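Local coordinates for endo-beta-1,4-glucanase (cellulase B) (Bacillus halodurans, PDB 4V2X), which probably hydrolyses beta-1,4-linked glucans as a family 5 glycoside hydrolase that carries an Ig-like and a family 46 carbohydrate-binding module, at residues G275-T287 against G520-Y532. Residues are numbered along the deposited sequence; the frame is centred on the assembly and turned at random.
Sequences GFWPFSVNIAGYT and GPQDWTSFKEFGY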
ATOM      1  N   GLY A 275     -13.487  23.945   5.547  1.00 10.58           N
ATOM      2  CA  GLY A 275     -13.914  24.298   6.902  1.00 10.74           C
ATOM      3  C   GLY A 275     -14.582  23.152   7.634  1.00 10.78           C
ATOM      4  O   GLY A 275     -15.078  22.201   7.019  1.00 11.24           O
ATOM      5  N   PHE A 276     -14.593  23.250   8.961  1.00 10.83           N
ATOM      6  CA  PHE A 276     -15.337  22.326   9.816  1.00 11.52           C
ATOM      7  C   PHE A 276     -16.763  22.249   9.294  1.00 11.21           C
ATOM      8  O   PHE A 276     -17.441  23.270   9.137  1.00 10.65           O
ATOM      9  CB  PHE A 276     -15.279  22.819  11.259  1.00 11.71           C
ATOM     10  CG  PHE A 276     -16.163  22.064  12.221  1.00 12.52           C
ATOM     11  CD1 PHE A 276     -15.955  20.714  12.482  1.00 12.51           C
ATOM     12  CD2 PHE A 276     -17.180  22.723  12.906  1.00 12.84           C
ATOM     13  CE1 PHE A 276     -16.757  20.038  13.385  1.00 13.31           C
ATOM     14  CE2 PHE A 276     -17.978  22.048  13.811  1.00 12.92           C
ATOM     15  CZ  PHE A 276     -17.768  20.702  14.048  1.00 12.73           C
ATOM     16  N   TRP A 277     -17.210  21.041   8.977  1.00 11.16           N
ATOM     17  CA  TRP A 277     -18.392  20.896   8.134  1.00 11.60           C
ATOM     18  C   TRP A 277     -19.635  21.659   8.628  1.00 11.12           C
ATOM     19  O   TRP A 277     -20.238  22.414   7.861  1.00 11.29           O
ATOM     20  CB  TRP A 277     -18.705  19.416   7.852  1.00 12.86           C
ATOM     21  CG  TRP A 277     -19.917  19.279   7.035  1.00 13.25           C
ATOM     22  CD1 TRP A 277     -20.050  19.538   5.691  1.00 14.07           C
ATOM     23  CD2 TRP A 277     -21.207  18.892   7.497  1.00 14.23           C
ATOM     24  NE1 TRP A 277     -21.348  19.336   5.303  1.00 15.11           N
ATOM     25  CE2 TRP A 277     -22.079  18.936   6.390  1.00 14.82           C
ATOM     26  CE3 TRP A 277     -21.714  18.510   8.743  1.00 14.84           C
ATOM     27  CZ2 TRP A 277     -23.428  18.597   6.492  1.00 15.77           C
ATOM     28  CZ3 TRP A 277     -23.047  18.177   8.839  1.00 15.88           C
ATOM     29  CH2 TRP A 277     -23.888  18.229   7.726  1.00 16.16           C
ATOM     30  N   PRO A 278     -20.017  21.484   9.904  1.00 11.49           N
ATOM     31  CA  PRO A 278     -21.244  22.166  10.337  1.00 11.45           C
ATOM     32  C   PRO A 278     -21.185  23.688  10.255  1.00 11.15           C
ATOM     33  O   PRO A 278     -22.190  24.323   9.915  1.00 11.20           O
ATOM     34  CB  PRO A 278     -21.409  21.716  11.794  1.00 11.74           C
ATOM     35  CG  PRO A 278     -20.662  20.435  11.882  1.00 12.36           C
ATOM     36  CD  PRO A 278     -19.513  20.552  10.928  1.00 11.92           C
ATOM     37  N   PHE A 279     -20.034  24.266  10.587  1.00 10.53           N
ATOM     38  CA  PHE A 279     -19.863  25.705  10.442  1.00 10.28           C
ATOM     39  C   PHE A 279     -19.903  26.091   8.969  1.00 10.48           C
ATOM     40  O   PHE A 279     -20.543  27.071   8.590  1.00 10.06           O
ATOM     41  CB  PHE A 279     -18.540  26.174  11.056  1.00 10.55           C
ATOM     42  CG  PHE A 279     -18.218  27.606  10.757  1.00 10.29           C
ATOM     43  CD1 PHE A 279     -18.961  28.635  11.330  1.00 11.03           C
ATOM     44  CD2 PHE A 279     -17.185  27.941   9.889  1.00 10.48           C
ATOM     45  CE1 PHE A 279     -18.675  29.961  11.045  1.00 11.08           C
ATOM     46  CE2 PHE A 279     -16.895  29.266   9.602  1.00 10.30           C
ATOM     47  CZ  PHE A 279     -17.643  30.279  10.176  1.00 10.80           C
ATOM     48  N   SER A 280     -19.238  25.290   8.141  1.00 10.76           N
ATOM     49  CA  SER A 280     -19.055  25.617   6.731  1.00 11.21           C
ATOM     50  C   SER A 280     -20.367  25.676   5.950  1.00 11.39           C
ATOM     51  O   SER A 280     -20.456  26.413   4.975  1.00 12.58           O
ATOM     52  CB  SER A 280     -18.099  24.615   6.079  1.00 12.24           C
ATOM     53  OG  SER A 280     -18.741  23.381   5.826  1.00 13.85           O
ATOM     54  N   VAL A 281     -21.375  24.908   6.375  1.00 11.79           N
ATOM     55  CA  VAL A 281     -22.685  24.926   5.727  1.00 12.25           C
ATOM     56  C   VAL A 281     -23.784  25.594   6.559  1.00 11.69           C
ATOM     57  O   VAL A 281     -24.881  25.816   6.051  1.00 12.63           O
ATOM     58  CB  VAL A 281     -23.153  23.511   5.296  1.00 12.23           C
ATOM     59  CG1 VAL A 281     -22.131  22.876   4.356  1.00 12.72           C
ATOM     60  CG2 VAL A 281     -23.454  22.611   6.498  1.00 12.59           C
ATOM     61  N   ASN A 282     -23.470  25.940   7.807  1.00 10.64           N
ATOM     62  CA  ASN A 282     -24.423  26.515   8.763  1.00 10.71           C
ATOM     63  C   ASN A 282     -25.552  25.555   9.111  1.00 10.40           C
ATOM     64  O   ASN A 282     -26.690  25.709   8.666  1.00 11.25           O
ATOM     65  CB  ASN A 282     -24.974  27.869   8.301  1.00 10.84           C
ATOM     66  CG  ASN A 282     -25.684  28.616   9.413  1.00 11.74           C
ATOM     67  OD1 ASN A 282     -26.020  28.049  10.458  1.00 12.26           O
ATOM     68  ND2 ASN A 282     -25.925  29.896   9.193  1.00 13.17           N
ATOM     69  N   ILE A 283     -25.210  24.575   9.937  1.00 11.17           N
ATOM     70  CA  ILE A 283     -26.142  23.565  10.413  1.00 11.33           C
ATOM     71  C   ILE A 283     -25.723  23.244  11.852  1.00 11.12           C
ATOM     72  O   ILE A 283     -24.623  23.601  12.282  1.00 10.60           O
ATOM     73  CB  ILE A 283     -26.089  22.308   9.505  1.00 11.30           C
ATOM     74  CG1 ILE A 283     -27.266  21.360   9.760  1.00 11.70           C
ATOM     75  CG2 ILE A 283     -24.764  21.574   9.666  1.00 11.80           C
ATOM     76  CD1 ILE A 283     -27.321  20.220   8.752  1.00 11.64           C
ATOM     77  N   ALA A 284     -26.623  22.624  12.602  1.00 11.06           N
ATOM     78  CA  ALA A 284     -26.325  22.109  13.942  1.00 12.01           C
ATOM     79  C   ALA A 284     -25.979  23.194  14.975  1.00 12.08           C
ATOM     80  O   ALA A 284     -25.444  22.887  16.047  1.00 12.75           O
ATOM     81  CB  ALA A 284     -25.224  21.047  13.877  1.00 11.70           C
ATOM     82  N   GLY A 285     -26.306  24.445  14.662  1.00 12.15           N
ATOM     83  CA  GLY A 285     -26.098  25.554  15.587  1.00 12.53           C
ATOM     84  C   GLY A 285     -24.764  26.257  15.465  1.00 12.32           C
ATOM     85  O   GLY A 285     -24.486  27.176  16.254  1.00 13.32           O
ATOM     86  N   TYR A 286     -23.952  25.849  14.484  1.00 11.85           N
ATOM     87  CA  TYR A 286     -22.600  26.388  14.303  1.00 11.61           C
ATOM     88  C   TYR A 286     -22.638  27.636  13.441  1.00 11.45           C
ATOM     89  O   TYR A 286     -22.173  27.649  12.305  1.00 11.35           O
ATOM     90  CB  TYR A 286     -21.648  25.325  13.734  1.00 11.44           C
ATOM     91  CG  TYR A 286     -21.309  24.281  14.766  1.00 12.07           C
ATOM     92  CD1 TYR A 286     -20.246  24.472  15.647  1.00 12.85           C
ATOM     93  CD2 TYR A 286     -22.081  23.134  14.907  1.00 12.87           C
ATOM     94  CE1 TYR A 286     -19.942  23.535  16.621  1.00 13.56           C
ATOM     95  CE2 TYR A 286     -21.787  22.193  15.874  1.00 13.32           C
ATOM     96  CZ  TYR A 286     -20.713  22.399  16.728  1.00 13.67           C
ATOM     97  OH  TYR A 286     -20.420  21.478  17.698  1.00 14.53           O
ATOM     98  N   THR A 287     -23.212  28.683  14.020  1.00 12.06           N
ATOM     99  CA  THR A 287     -23.339  29.977  13.374  1.00 12.25           C
ATOM    100  C   THR A 287     -22.114  30.851  13.622  1.00 12.32           C
ATOM    101  O   THR A 287     -21.875  31.810  12.892  1.00 12.65           O
ATOM    102  CB  THR A 287     -24.575  30.701  13.916  1.00 12.70           C
ATOM    103  OG1 THR A 287     -24.473  30.810  15.344  1.00 13.25           O
ATOM    104  CG2 THR A 287     -25.840  29.924  13.550  1.00 13.29           C
ATOM    105  N   GLY A 520     -37.178  17.244  10.143  1.00 13.78           N
ATOM    106  CA  GLY A 520     -36.539  17.722   8.919  1.00 13.51           C
ATOM    107  C   GLY A 520     -35.238  17.018   8.608  1.00 13.07           C
ATOM    108  O   GLY A 520     -34.885  16.021   9.242  1.00 14.59           O
ATOM    109  N   PRO A 521     -34.519  17.516   7.588  1.00 13.19           N
ATOM    110  CA  PRO A 521     -33.262  16.915   7.169  1.00 13.24           C
ATOM    111  C   PRO A 521     -32.221  16.932   8.282  1.00 14.22           C
ATOM    112  O   PRO A 521     -32.257  17.821   9.147  1.00 13.51           O
ATOM    113  CB  PRO A 521     -32.817  17.801   6.000  1.00 13.64           C
ATOM    114  CG  PRO A 521     -34.039  18.518   5.545  1.00 13.61           C
ATOM    115  CD  PRO A 521     -34.896  18.670   6.757  1.00 13.46           C
ATOM    116  N   GLN A 522     -31.315  15.955   8.248  1.00 15.09           N
ATOM    117  CA  GLN A 522     -30.212  15.850   9.205  1.00 15.68           C
ATOM    118  C   GLN A 522     -30.749  15.935  10.632  1.00 15.54           C
ATOM    119  O   GLN A 522     -30.430  16.855  11.388  1.00 14.93           O
ATOM    120  CB  GLN A 522     -29.165  16.934   8.931  1.00 16.45           C
ATOM    121  CG  GLN A 522     -28.610  16.928   7.508  1.00 17.44           C
ATOM    122  CD  GLN A 522     -27.753  15.720   7.179  1.00 20.03           C
ATOM    123  OE1 GLN A 522     -27.161  15.095   8.057  1.00 20.23           O
ATOM    124  NE2 GLN A 522     -27.662  15.398   5.893  1.00 23.80           N
ATOM    125  N   ASP A 523     -31.573  14.954  10.987  1.00 14.83           N
ATOM    126  CA  ASP A 523     -32.352  15.013  12.223  1.00 14.89           C
ATOM    127  C   ASP A 523     -31.590  14.572  13.476  1.00 14.61           C
ATOM    128  O   ASP A 523     -32.172  14.416  14.551  1.00 14.70           O
ATOM    129  CB  ASP A 523     -33.687  14.259  12.058  1.00 16.25           C
ATOM    130  CG  ASP A 523     -33.534  12.755  11.945  1.00 18.10           C
ATOM    131  OD1 ASP A 523     -32.446  12.196  12.193  1.00 17.57           O
ATOM    132  OD2 ASP A 523     -34.552  12.115  11.617  1.00 20.21           O
ATOM    133  N   TRP A 524     -30.279  14.393  13.331  1.00 14.32           N
ATOM    134  CA  TRP A 524     -29.371  14.268  14.471  1.00 14.75           C
ATOM    135  C   TRP A 524     -29.213  15.608  15.224  1.00 14.30           C
ATOM    136  O   TRP A 524     -28.705  15.644  16.344  1.00 15.22           O
ATOM    137  CB  TRP A 524     -28.004  13.724  14.032  1.00 15.47           C
ATOM    138  CG  TRP A 524     -27.433  14.428  12.861  1.00 15.90           C
ATOM    139  CD1 TRP A 524     -27.617  14.112  11.545  1.00 16.58           C
ATOM    140  CD2 TRP A 524     -26.602  15.589  12.879  1.00 15.99           C
ATOM    141  NE1 TRP A 524     -26.952  14.997  10.746  1.00 16.38           N
ATOM    142  CE2 TRP A 524     -26.313  15.914  11.539  1.00 16.42           C
ATOM    143  CE3 TRP A 524     -26.053  16.375  13.898  1.00 16.71           C
ATOM    144  CZ2 TRP A 524     -25.519  16.999  11.189  1.00 17.29           C
ATOM    145  CZ3 TRP A 524     -25.262  17.457  13.547  1.00 16.62           C
ATOM    146  CH2 TRP A 524     -24.998  17.757  12.207  1.00 16.89           C
ATOM    147  N   THR A 525     -29.677  16.697  14.618  1.00 13.06           N
ATOM    148  CA  THR A 525     -29.693  18.003  15.265  1.00 12.75           C
ATOM    149  C   THR A 525     -31.026  18.707  15.038  1.00 12.41           C
ATOM    150  O   THR A 525     -31.675  18.522  14.005  1.00 12.97           O
ATOM    151  CB  THR A 525     -28.539  18.902  14.760  1.00 12.46           C
ATOM    152  OG1 THR A 525     -28.605  20.183  15.403  1.00 12.59           O
ATOM    153  CG2 THR A 525     -28.590  19.094  13.242  1.00 12.06           C
ATOM    154  N   SER A 526     -31.428  19.526  16.007  1.00 12.05           N
ATOM    155  CA  SER A 526     -32.592  20.385  15.855  1.00 11.58           C
ATOM    156  C   SER A 526     -32.333  21.578  14.935  1.00 11.22           C
ATOM    157  O   SER A 526     -33.278  22.141  14.413  1.00 10.97           O
ATOM    158  CB  SER A 526     -33.031  20.918  17.221  1.00 13.10           C
ATOM    159  OG  SER A 526     -31.997  21.705  17.793  1.00 13.79           O
ATOM    160  N   PHE A 527     -31.069  21.979  14.772  1.00 10.86           N
ATOM    161  CA  PHE A 527     -30.740  23.169  13.983  1.00 11.28           C
ATOM    162  C   PHE A 527     -30.625  22.801  12.515  1.00 11.32           C
ATOM    163  O   PHE A 527     -29.722  22.055  12.130  1.00 11.26           O
ATOM    164  CB  PHE A 527     -29.418  23.783  14.432  1.00 11.53           C
ATOM    165  CG  PHE A 527     -29.479  24.441  15.775  1.00 11.80           C
ATOM    166  CD1 PHE A 527     -29.818  25.778  15.883  1.00 12.21           C
ATOM    167  CD2 PHE A 527     -29.193  23.730  16.929  1.00 12.72           C
ATOM    168  CE1 PHE A 527     -29.865  26.401  17.117  1.00 13.00           C
ATOM    169  CE2 PHE A 527     -29.243  24.351  18.167  1.00 13.38           C
ATOM    170  CZ  PHE A 527     -29.585  25.686  18.255  1.00 13.35           C
ATOM    171  N   LYS A 528     -31.546  23.314  11.714  1.00 11.41           N
ATOM    172  CA  LYS A 528     -31.589  22.998  10.285  1.00 11.89           C
ATOM    173  C   LYS A 528     -30.541  23.784   9.498  1.00 12.72           C
ATOM    174  O   LYS A 528     -29.960  24.762   9.988  1.00 12.31           O
ATOM    175  CB  LYS A 528     -32.984  23.267   9.713  1.00 12.30           C
ATOM    176  CG  LYS A 528     -34.113  22.507  10.395  1.00 12.26           C
ATOM    177  CD  LYS A 528     -33.931  20.992  10.350  1.00 12.49           C
ATOM    178  CE  LYS A 528     -33.368  20.419  11.645  1.00 12.58           C
ATOM    179  NZ  LYS A 528     -33.198  18.937  11.589  1.00 12.89           N
ATOM    180  N   GLU A 529     -30.303  23.337   8.271  1.00 12.61           N
ATOM    181  CA  GLU A 529     -29.257  23.894   7.432  1.00 12.92           C
ATOM    182  C   GLU A 529     -29.723  25.162   6.705  1.00 12.83           C
ATOM    183  O   GLU A 529     -30.701  25.139   5.957  1.00 12.74           O
ATOM    184  CB  GLU A 529     -28.788  22.844   6.430  1.00 13.04           C
ATOM    185  CG  GLU A 529     -27.711  23.372   5.499  1.00 14.06           C
ATOM    186  CD  GLU A 529     -27.162  22.343   4.540  1.00 14.69           C
ATOM    187  OE1 GLU A 529     -27.415  21.135   4.724  1.00 16.43           O
ATOM    188  OE2 GLU A 529     -26.473  22.761   3.591  1.00 15.03           O
ATOM    189  N   PHE A 530     -28.994  26.260   6.899  1.00 12.79           N
ATOM    190  CA  PHE A 530     -29.338  27.553   6.310  1.00 12.87           C
ATOM    191  C   PHE A 530     -29.295  27.440   4.786  1.00 14.41           C
ATOM    192  O   PHE A 530     -28.334  26.914   4.228  1.00 14.98           O
ATOM    193  CB  PHE A 530     -28.346  28.625   6.791  1.00 13.28           C
ATOM    194  CG  PHE A 530     -28.780  30.042   6.518  1.00 13.36           C
ATOM    195  CD1 PHE A 530     -28.730  30.576   5.233  1.00 13.97           C
ATOM    196  CD2 PHE A 530     -29.208  30.859   7.560  1.00 14.14           C
ATOM    197  CE1 PHE A 530     -29.114  31.884   4.991  1.00 14.13           C
ATOM    198  CE2 PHE A 530     -29.591  32.170   7.323  1.00 14.04           C
ATOM    199  CZ  PHE A 530     -29.547  32.686   6.039  1.00 14.69           C
ATOM    200  N   GLY A 531     -30.344  27.928   4.127  1.00 14.93           N
ATOM    201  CA  GLY A 531     -30.431  27.885   2.664  1.00 16.48           C
ATOM    202  C   GLY A 531     -31.101  26.607   2.199  1.00 17.66           C
ATOM    203  O   GLY A 531     -32.109  26.651   1.480  1.00 21.10           O
ATOM    204  N   TYR A 532     -30.574  25.466   2.633  1.00 16.24           N
ATOM    205  CA  TYR A 532     -31.087  24.177   2.197  1.00 15.61           C
ATOM    206  C   TYR A 532     -32.498  23.921   2.722  1.00 15.22           C
ATOM    207  O   TYR A 532     -33.383  23.536   1.955  1.00 15.18           O
ATOM    208  CB  TYR A 532     -30.155  23.044   2.624  1.00 15.94           C
ATOM    209  CG  TYR A 532     -30.641  21.691   2.167  1.00 16.45           C
ATOM    210  CD1 TYR A 532     -30.498  21.297   0.850  1.00 18.35           C
ATOM    211  CD2 TYR A 532     -31.281  20.825   3.050  1.00 15.88           C
ATOM    212  CE1 TYR A 532     -30.961  20.067   0.415  1.00 18.51           C
ATOM    213  CE2 TYR A 532     -31.755  19.594   2.624  1.00 17.20           C
ATOM    214  CZ  TYR A 532     -31.585  19.221   1.304  1.00 17.24           C
ATOM    215  OH  TYR A 532     -32.049  18.003   0.883  1.00 18.94           O
TER
HETATM  216  O   HOH W   1     -28.905  27.224  10.015  1.00 17.48           O
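With CG1 of Ile283 opposite the backbone N (chi1 -167°) and CD1 continuing the extended chain, the side chain reaches between Gln522 and Glu529. Ile283 CD1 lies 3.7 Å from CG of Gln522, the two side chains crossing at about a right angle, while CB of Glu529 packs against the same methyl group. Trp524 takes the rarer turn, its CG set between backbone N and carbonyl carbon (chi1 49°). That swings the six-membered ring toward 275-287, where Trp524 CZ2 meets Trp277 CZ3 edge to edge at 3.6 Å and Trp524 CZ3 rests against Ala284 CB. Within its own loop the indole is held by Gln522: Trp524 NE1 donates to Gln522 OE1 at 2.7 Å, on a lone pair and almost in the ring plane, which limits its rotation.

This is a junction between modules. Segment 275-287 follows strand 267-273 of the catalytic (beta/alpha)8 barrel, and its short helix ends in a Schellman motif with Asn282 as C-prime; segment 520-532 is a loop of the CBM46 module, so the contact ties the carbohydrate-binding module directly to the barrel. Two backbone bonds cross the seam. Phe530 N donates to Asn282 O at 3.0 Å, and Ala284 N reaches Phe527 O at 3.2 Å. Water 1 lies within hydrogen-bonding distance of Asn282 O and Lys528 O and can bridge the two segments.

At the type I' turn, Gly285 CA sits over a face of the Phe527 ring, 3.8 Å from its centroid, a CH-pi contact. The Asn282 amide and Phe530 ring planes are 15° apart, but the side chains cross obliquely, ND2 approaching Phe530 CB and CD2; ND2 is bonded to Val331 O. Lys327 forms a salt bridge with Glu529 OE2 and also donates to the carbonyls of Val281, on one segment, and Phe530, on the other with Glu529.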